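Malonyl-CoA decarboxylase (Rhodopseudomonas palustris, PDB 4KSA) probably catalyses the decarboxylation of malonyl-CoA to acetyl-CoA and binds metal ions. Local coordinates at residues A388-L393 against V412-A417. Sequence-based numbering, arbitrary orientation.
Sequences ARLDRL and VNYLYA
Arg-389 and Leu-415 form an antiparallel hydrogen-bonded pair that starts the backbone ladder: Leu-415 N reaches Arg-389 O at 2.7 Å, nearly straight, and Arg-389 N returns a bond to Leu-415 O. Farther along, Asn-413 O receives Asp-391 N at 3.2 Å and, weakly, Arg-392 N, while Asn-413 N donates to Arg-392 O. Two residues thus face one, and the register slips by a residue.

The extra residue brings Asp-391 alongside Leu-415, with their CB atoms 3.6 Å apart. Arg-389, its CG anti to the backbone N and its chain bent at chi3 (97°), grips Asp-391 side-on: NE and NH1 both converge on OD1, NH1 at 2.7 Å in a salt bridge, while Leu-415 CG and CD1 lie over one face of the guanidinium. Nearby, Arg-392 runs beside Asn-413, whose OD1 accepts from Asn-394 ND2.

Apolar contacts follow the Leu-390, Leu-393, Val-412 and Tyr-414 side, packed against helix 347-367 and helix 378-385. Leu-393 CD2 meets Val-412 CG1 at 3.5 Å, and Leu-390 CD1 approaches Tyr-414 CE1 obliquely. Ala-388 CB sits over the Tyr-416 ring, a CH-pi contact 3.6 Å from the centroid; Tyr-416 OH is hydrogen-bonded to His-383 ND1.

The pairing of Asp-391 and Arg-392 with the single residue Asn-413 is a classic beta bulge, set here where strand 389-394, outermost within the chain, joins strand 411-416 in the mixed sheet of the C-terminal domain.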
loop_
_atom_site.group_PDB
_atom_site.type_symbol
_atom_site.label_atom_id
_atom_site.label_comp_id
_atom_site.label_asym_id
_atom_site.label_seq_id
_atom_site.Cartn_x
_atom_site.Cartn_y
_atom_site.Cartn_z
ATOM N N ALA A 388 3.879 -7.702 -32.963
ATOM C CA ALA A 388 5.234 -7.572 -33.473
ATOM C C ALA A 388 5.298 -7.811 -34.971
ATOM O O ALA A 388 4.310 -8.215 -35.600
ATOM C CB ALA A 388 6.158 -8.522 -32.763
ATOM N N ARG A 389 6.489 -7.543 -35.508
ATOM C CA ARG A 389 6.839 -7.672 -36.924
ATOM C C ARG A 389 7.987 -8.668 -37.043
ATOM O O ARG A 389 8.929 -8.613 -36.253
ATOM C CB ARG A 389 7.306 -6.307 -37.461
ATOM C CG ARG A 389 8.027 -6.333 -38.823
ATOM C CD ARG A 389 8.401 -4.922 -39.310
ATOM N NE ARG A 389 9.787 -4.563 -39.003
ATOM C CZ ARG A 389 10.219 -3.312 -38.814
ATOM N NH1 ARG A 389 11.499 -3.074 -38.540
ATOM N NH2 ARG A 389 9.368 -2.295 -38.880
ATOM N N LEU A 390 7.906 -9.589 -38.003
ATOM C CA LEU A 390 8.995 -10.546 -38.211
ATOM C C LEU A 390 10.111 -9.732 -38.886
ATOM O O LEU A 390 10.002 -9.379 -40.052
ATOM C CB LEU A 390 8.527 -11.680 -39.111
ATOM C CG LEU A 390 9.626 -12.667 -39.503
ATOM C CD1 LEU A 390 10.345 -13.188 -38.263
ATOM C CD2 LEU A 390 8.999 -13.807 -40.299
ATOM N N ASP A 391 11.179 -9.450 -38.146
ATOM C CA ASP A 391 12.248 -8.595 -38.639
ATOM C C ASP A 391 13.525 -9.207 -39.235
ATOM O O ASP A 391 14.108 -8.629 -40.150
ATOM C CB ASP A 391 12.631 -7.616 -37.526
ATOM C CG ASP A 391 13.136 -6.287 -38.055
ATOM O OD1 ASP A 391 12.397 -5.637 -38.826
ATOM O OD2 ASP A 391 14.266 -5.889 -37.684
ATOM N N ARG A 392 13.981 -10.347 -38.736
ATOM C CA ARG A 392 15.185 -10.946 -39.289
ATOM C C ARG A 392 15.333 -12.415 -38.954
ATOM O O ARG A 392 14.967 -12.841 -37.875
ATOM C CB ARG A 392 16.426 -10.185 -38.815
ATOM C CG ARG A 392 17.614 -11.087 -38.478
ATOM C CD ARG A 392 18.935 -10.408 -38.750
ATOM N NE ARG A 392 18.986 -9.064 -38.194
ATOM C CZ ARG A 392 19.451 -8.755 -36.986
ATOM N NH1 ARG A 392 19.442 -7.485 -36.581
ATOM N NH2 ARG A 392 19.934 -9.706 -36.191
ATOM N N LEU A 393 15.890 -13.180 -39.888
ATOM C CA LEU A 393 16.104 -14.610 -39.695
ATOM C C LEU A 393 17.575 -14.813 -39.368
ATOM O O LEU A 393 18.438 -14.409 -40.130
ATOM C CB LEU A 393 15.721 -15.367 -40.967
ATOM C CG LEU A 393 14.346 -15.017 -41.545
ATOM C CD1 LEU A 393 14.040 -15.911 -42.732
ATOM C CD2 LEU A 393 13.285 -15.199 -40.482
ATOM N N VAL A 412 15.355 -16.126 -34.707
ATOM C CA VAL A 412 14.867 -14.920 -35.346
ATOM C C VAL A 412 14.692 -13.796 -34.345
ATOM O O VAL A 412 14.815 -13.989 -33.138
ATOM C CB VAL A 412 13.517 -15.130 -36.025
ATOM C CG1 VAL A 412 13.629 -16.184 -37.104
ATOM C CG2 VAL A 412 12.489 -15.503 -34.992
ATOM N N ASN A 413 14.430 -12.607 -34.867
ATOM C CA ASN A 413 14.198 -11.447 -34.039
ATOM C C ASN A 413 12.847 -10.952 -34.492
ATOM O O ASN A 413 12.575 -10.896 -35.693
ATOM C CB ASN A 413 15.212 -10.327 -34.294
ATOM C CG ASN A 413 16.654 -10.789 -34.229
ATOM O OD1 ASN A 413 17.291 -10.994 -35.257
ATOM N ND2 ASN A 413 17.181 -10.937 -33.029
ATOM N N TYR A 414 11.977 -10.641 -33.542
ATOM C CA TYR A 414 10.684 -10.079 -33.892
ATOM C C TYR A 414 10.925 -8.642 -33.448
ATOM O O TYR A 414 11.669 -8.403 -32.498
ATOM C CB TYR A 414 9.550 -10.757 -33.118
ATOM C CG TYR A 414 9.229 -12.162 -33.602
ATOM C CD1 TYR A 414 8.296 -12.379 -34.616
ATOM C CD2 TYR A 414 9.856 -13.280 -33.033
ATOM C CE1 TYR A 414 7.979 -13.678 -35.057
ATOM C CE2 TYR A 414 9.557 -14.585 -33.468
ATOM C CZ TYR A 414 8.617 -14.772 -34.477
ATOM O OH TYR A 414 8.318 -16.049 -34.897
ATOM N N LEU A 415 10.348 -7.684 -34.158
ATOM C CA LEU A 415 10.576 -6.286 -33.838
ATOM C C LEU A 415 9.326 -5.656 -33.248
ATOM O O LEU A 415 8.260 -5.636 -33.878
ATOM C CB LEU A 415 11.026 -5.548 -35.114
ATOM C CG LEU A 415 11.589 -4.120 -35.099
ATOM C CD1 LEU A 415 10.461 -3.123 -34.886
ATOM C CD2 LEU A 415 12.668 -4.001 -34.035
ATOM N N TYR A 416 9.460 -5.169 -32.018
ATOM C CA TYR A 416 8.341 -4.529 -31.342
ATOM C C TYR A 416 8.528 -3.032 -31.433
ATOM O O TYR A 416 9.512 -2.480 -30.933
ATOM C CB TYR A 416 8.251 -4.950 -29.866
ATOM C CG TYR A 416 7.629 -6.312 -29.636
ATOM C CD1 TYR A 416 8.423 -7.451 -29.505
ATOM C CD2 TYR A 416 6.238 -6.469 -29.570
ATOM C CE1 TYR A 416 7.850 -8.719 -29.316
ATOM C CE2 TYR A 416 5.655 -7.738 -29.383
ATOM C CZ TYR A 416 6.475 -8.852 -29.262
ATOM O OH TYR A 416 5.936 -10.101 -29.120
ATOM N N ALA A 417 7.586 -2.388 -32.105
ATOM C CA ALA A 417 7.615 -0.945 -32.277
ATOM C C ALA A 417 6.382 -0.417 -31.583
ATOM O O ALA A 417 5.259 -0.589 -32.069
ATOM C CB ALA A 417 7.578 -0.586 -33.749
#